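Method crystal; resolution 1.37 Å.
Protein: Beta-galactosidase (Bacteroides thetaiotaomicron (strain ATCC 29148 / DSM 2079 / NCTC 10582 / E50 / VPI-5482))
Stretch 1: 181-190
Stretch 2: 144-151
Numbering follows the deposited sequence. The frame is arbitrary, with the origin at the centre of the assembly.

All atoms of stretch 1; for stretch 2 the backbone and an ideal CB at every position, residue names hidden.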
# COMPACT_ATOMS: atom_id res chain seq x y z
N GLU A 181 20.23 -2.74 -4.14
CA GLU A 181 19.83 -2.41 -2.74
C GLU A 181 19.76 -0.90 -2.52
O GLU A 181 20.72 -0.17 -2.73
CB GLU A 181 20.78 -3.05 -1.71
CG GLU A 181 20.25 -3.06 -0.27
CD GLU A 181 19.25 -4.17 0.03
OE1 GLU A 181 18.96 -5.05 -0.81
OE2 GLU A 181 18.76 -4.23 1.16
N TRP A 182 18.61 -0.44 -2.06
CA TRP A 182 18.45 0.95 -1.68
C TRP A 182 19.08 1.11 -0.26
O TRP A 182 19.21 0.15 0.45
CB TRP A 182 16.96 1.32 -1.68
CG TRP A 182 16.28 1.35 -3.03
CD1 TRP A 182 16.43 0.48 -4.06
CD2 TRP A 182 15.37 2.35 -3.48
NE1 TRP A 182 15.62 0.84 -5.08
CE2 TRP A 182 14.96 1.99 -4.77
CE3 TRP A 182 14.82 3.50 -2.87
CZ2 TRP A 182 14.05 2.76 -5.50
CZ3 TRP A 182 13.91 4.25 -3.59
CH2 TRP A 182 13.55 3.89 -4.89
N GLU A 183 19.56 2.30 0.03
CA GLU A 183 20.20 2.61 1.32
C GLU A 183 19.16 2.99 2.34
O GLU A 183 18.17 3.62 2.04
CB GLU A 183 21.15 3.79 1.13
CG GLU A 183 22.28 3.48 0.17
CD GLU A 183 23.26 4.60 -0.07
OE1 GLU A 183 23.01 5.75 0.37
OE2 GLU A 183 24.30 4.31 -0.72
N SER A 184 19.42 2.60 3.56
CA SER A 184 18.47 2.89 4.64
C SER A 184 19.10 3.41 5.91
O SER A 184 20.30 3.24 6.16
CB SER A 184 17.59 1.71 4.87
OG SER A 184 18.30 0.61 5.27
N LEU A 185 18.27 4.12 6.66
CA LEU A 185 18.68 4.70 7.97
C LEU A 185 18.81 3.65 9.06
O LEU A 185 18.11 2.63 9.06
CB LEU A 185 17.73 5.80 8.40
CG LEU A 185 17.69 7.06 7.53
CD1 LEU A 185 16.86 8.12 8.20
CD2 LEU A 185 19.09 7.60 7.17
N ASP A 186 19.66 3.93 10.04
CA ASP A 186 19.93 2.98 11.10
C ASP A 186 18.97 3.08 12.32
O ASP A 186 19.15 2.34 13.29
CB ASP A 186 21.39 3.11 11.52
CG ASP A 186 22.33 2.55 10.47
OD1 ASP A 186 21.89 2.02 9.41
OD2 ASP A 186 23.54 2.61 10.71
N LYS A 187 17.96 3.94 12.18
CA LYS A 187 16.87 4.14 13.09
C LYS A 187 15.59 4.30 12.26
O LYS A 187 15.63 4.81 11.14
CB LYS A 187 17.13 5.43 13.90
CG LYS A 187 17.12 6.74 13.08
CD LYS A 187 17.83 7.90 13.77
CE LYS A 187 16.95 8.64 14.76
NZ LYS A 187 17.72 9.37 15.82
N PRO A 188 14.43 3.87 12.81
CA PRO A 188 13.19 4.24 12.13
C PRO A 188 13.00 5.75 12.09
O PRO A 188 13.55 6.47 12.94
CB PRO A 188 12.10 3.59 12.96
CG PRO A 188 12.71 3.11 14.21
CD PRO A 188 14.20 3.15 14.08
N ILE A 189 12.20 6.23 11.16
CA ILE A 189 11.79 7.64 11.14
C ILE A 189 10.54 7.93 11.98
O ILE A 189 10.37 9.06 12.45
CB ILE A 189 11.66 8.24 9.71
CG1 ILE A 189 10.81 7.37 8.76
CG2 ILE A 189 13.06 8.56 9.19
CD1 ILE A 189 10.33 8.13 7.54
N LEU A 190 9.67 6.93 12.15
CA LEU A 190 8.57 6.99 13.11
C LEU A 190 8.54 5.67 13.82
O LEU A 190 8.79 4.62 13.24
CB LEU A 190 7.19 7.23 12.50
CG LEU A 190 6.88 8.40 11.54
CD1 LEU A 190 7.88 8.56 10.43
CD2 LEU A 190 5.51 8.17 10.93
N UNK A 144 18.59 14.87 -5.43
CA UNK A 144 19.23 13.98 -6.37
C UNK A 144 18.98 12.50 -6.15
O UNK A 144 19.63 11.68 -6.78
CB UNK A 144 20.74 14.23 -6.34
N UNK A 145 18.04 12.17 -5.25
CA UNK A 145 17.76 10.79 -4.91
C UNK A 145 16.30 10.46 -5.11
O UNK A 145 15.45 11.35 -5.06
CB UNK A 145 18.17 10.50 -3.46
N UNK A 146 16.02 9.17 -5.32
CA UNK A 146 14.67 8.61 -5.17
C UNK A 146 14.54 8.06 -3.76
O UNK A 146 15.52 7.66 -3.13
CB UNK A 146 14.39 7.52 -6.21
N UNK A 147 13.31 8.10 -3.26
CA UNK A 147 13.04 7.80 -1.83
C UNK A 147 11.98 6.72 -1.70
O UNK A 147 11.22 6.46 -2.63
CB UNK A 147 12.59 9.06 -1.08
N UNK A 148 11.96 6.09 -0.54
CA UNK A 148 11.05 4.99 -0.21
C UNK A 148 10.87 4.95 1.28
O UNK A 148 11.82 5.22 2.02
CB UNK A 148 11.57 3.65 -0.73
N UNK A 149 9.67 4.65 1.74
CA UNK A 149 9.45 4.30 3.14
C UNK A 149 9.12 2.83 3.21
O UNK A 149 8.73 2.22 2.24
CB UNK A 149 8.34 5.14 3.77
N UNK A 150 9.24 2.26 4.40
CA UNK A 150 9.06 0.83 4.59
C UNK A 150 8.57 0.39 5.98
O UNK A 150 8.73 1.12 7.01
CB UNK A 150 10.39 0.13 4.30
N UNK A 151 7.93 -0.77 6.00
CA UNK A 151 7.63 -1.54 7.23
C UNK A 151 8.96 -2.17 7.66
O UNK A 151 9.54 -2.99 6.90
CB UNK A 151 6.55 -2.60 7.00

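Position 144 lies beyond the reach of stretch 1. A phi of 74° with psi near 10° is unfavourable for most residues with a CB but easy for glycine, with asparagine and, less readily, aspartate as alternatives. The deposited residue is Gly 144.

At position 145 the CA-to-CB bond points sideways, and nothing of stretch 1 comes near the ideal CB. The carboxylate of Glu 183, however, ends in the open space beyond. A short side chain would leave it unanswered, whereas a long basic one, lysine or arginine, could extend to it. Arg 145 does so, forming a salt bridge in which NH2 donates to Glu 183 OE1 at 3.3 Å, while NH1 makes a weak hydrogen bond to the same OE1 at 3.4 Å. The carboxylate oxygen lies at the edge of the guanidinium, near its plane.

The bond at position 146 is directed toward stretch 1, and the ideal CB sits 4.0 Å from CH2 of Trp 182. Contact is thus made at the first carbon, and a larger side chain can either lie against the indole or turn off from it; many types would suit. His 146 has chi1 at -67° (m), and its imidazole leads away from the tryptophan.

Position 147 points away, so stretch 1 hardly constrains its side chain, although its backbone O lies 3.6 Å from Trp 182 CZ3, at the edge of the indole. The residue is Trp 147.

Position 148 again points toward stretch 1, its ideal CB 3.7 Å from Trp 182 CZ3. Beside so broad an aromatic surface, an apolar chain suits: leucine, isoleucine or methionine. Met 148, present as selenomethionine, extends with chi1 and chi2 both t, placing SE 4.7 Å from the centroid of the six-membered ring of Trp 182, an oblique sulfur-aromatic contact.

At position 149 the bond runs sideways, and the nearest neighbour is the apolar tip of Ile 189, 5.2 Å from the ideal CB to CD1. A small beta-branched residue such as valine or threonine would fit. Thr 149 brings its methyl CG2 to 4.3 Å from Ile 189 CD1.

Position 150 also points sideways, with space before Ser 184 and the Lys 187 carbonyl. A long side chain with a polar end could cross it. Tyr 150 does, its OH 3.4 Å from Ser 184 CB; a water donates to that OH at 3.3 Å and to Lys 187 O at 2.8 Å.

Position 151 is out of reach, its extended backbone compatible with many residues; it is Ile 151.

Stretch 2 (144-151) GRHWMTYI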
# COMPACT_ATOMS: atom_id res chain seq x y z
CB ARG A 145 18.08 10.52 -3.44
CG ARG A 145 19.49 10.89 -3.03
CD ARG A 145 19.80 10.43 -1.60
NE ARG A 145 21.21 10.06 -1.49
CZ ARG A 145 21.70 8.82 -1.33
NH1 ARG A 145 23.02 8.69 -1.27
NH2 ARG A 145 20.93 7.74 -1.19
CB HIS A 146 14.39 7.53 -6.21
CG HIS A 146 14.31 8.04 -7.61
ND1 HIS A 146 13.16 8.54 -8.15
CD2 HIS A 146 15.25 8.14 -8.58
CE1 HIS A 146 13.37 8.91 -9.40
NE2 HIS A 146 14.64 8.70 -9.68
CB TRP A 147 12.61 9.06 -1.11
CG TRP A 147 13.63 10.11 -1.14
CD1 TRP A 147 13.88 10.99 -2.16
CD2 TRP A 147 14.57 10.39 -0.12
NE1 TRP A 147 14.94 11.80 -1.82
CE2 TRP A 147 15.37 11.45 -0.57
CE3 TRP A 147 14.82 9.83 1.13
CZ2 TRP A 147 16.40 11.98 0.20
CZ3 TRP A 147 15.85 10.36 1.91
CH2 TRP A 147 16.62 11.43 1.44
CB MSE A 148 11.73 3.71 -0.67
CG MSE A 148 11.03 2.42 -0.29
SE MSE A 148 12.15 0.88 -0.75
CE MSE A 148 10.97 0.50 -2.26
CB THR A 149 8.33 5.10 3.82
OG1 THR A 149 7.09 4.84 3.15
CG2 THR A 149 8.69 6.59 3.83
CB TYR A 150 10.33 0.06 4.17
CG TYR A 150 11.58 0.30 5.00
CD1 TYR A 150 11.89 -0.51 6.10
CD2 TYR A 150 12.49 1.27 4.64
CE1 TYR A 150 13.07 -0.33 6.82
CE2 TYR A 150 13.68 1.48 5.36
CZ TYR A 150 13.97 0.67 6.44
OH TYR A 150 15.17 0.91 7.11
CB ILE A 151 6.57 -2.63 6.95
CG1 ILE A 151 5.20 -1.99 6.72
CG2 ILE A 151 6.59 -3.73 8.01
CD1 ILE A 151 4.13 -2.93 6.23
O HOH W 1 14.90 3.79 8.65
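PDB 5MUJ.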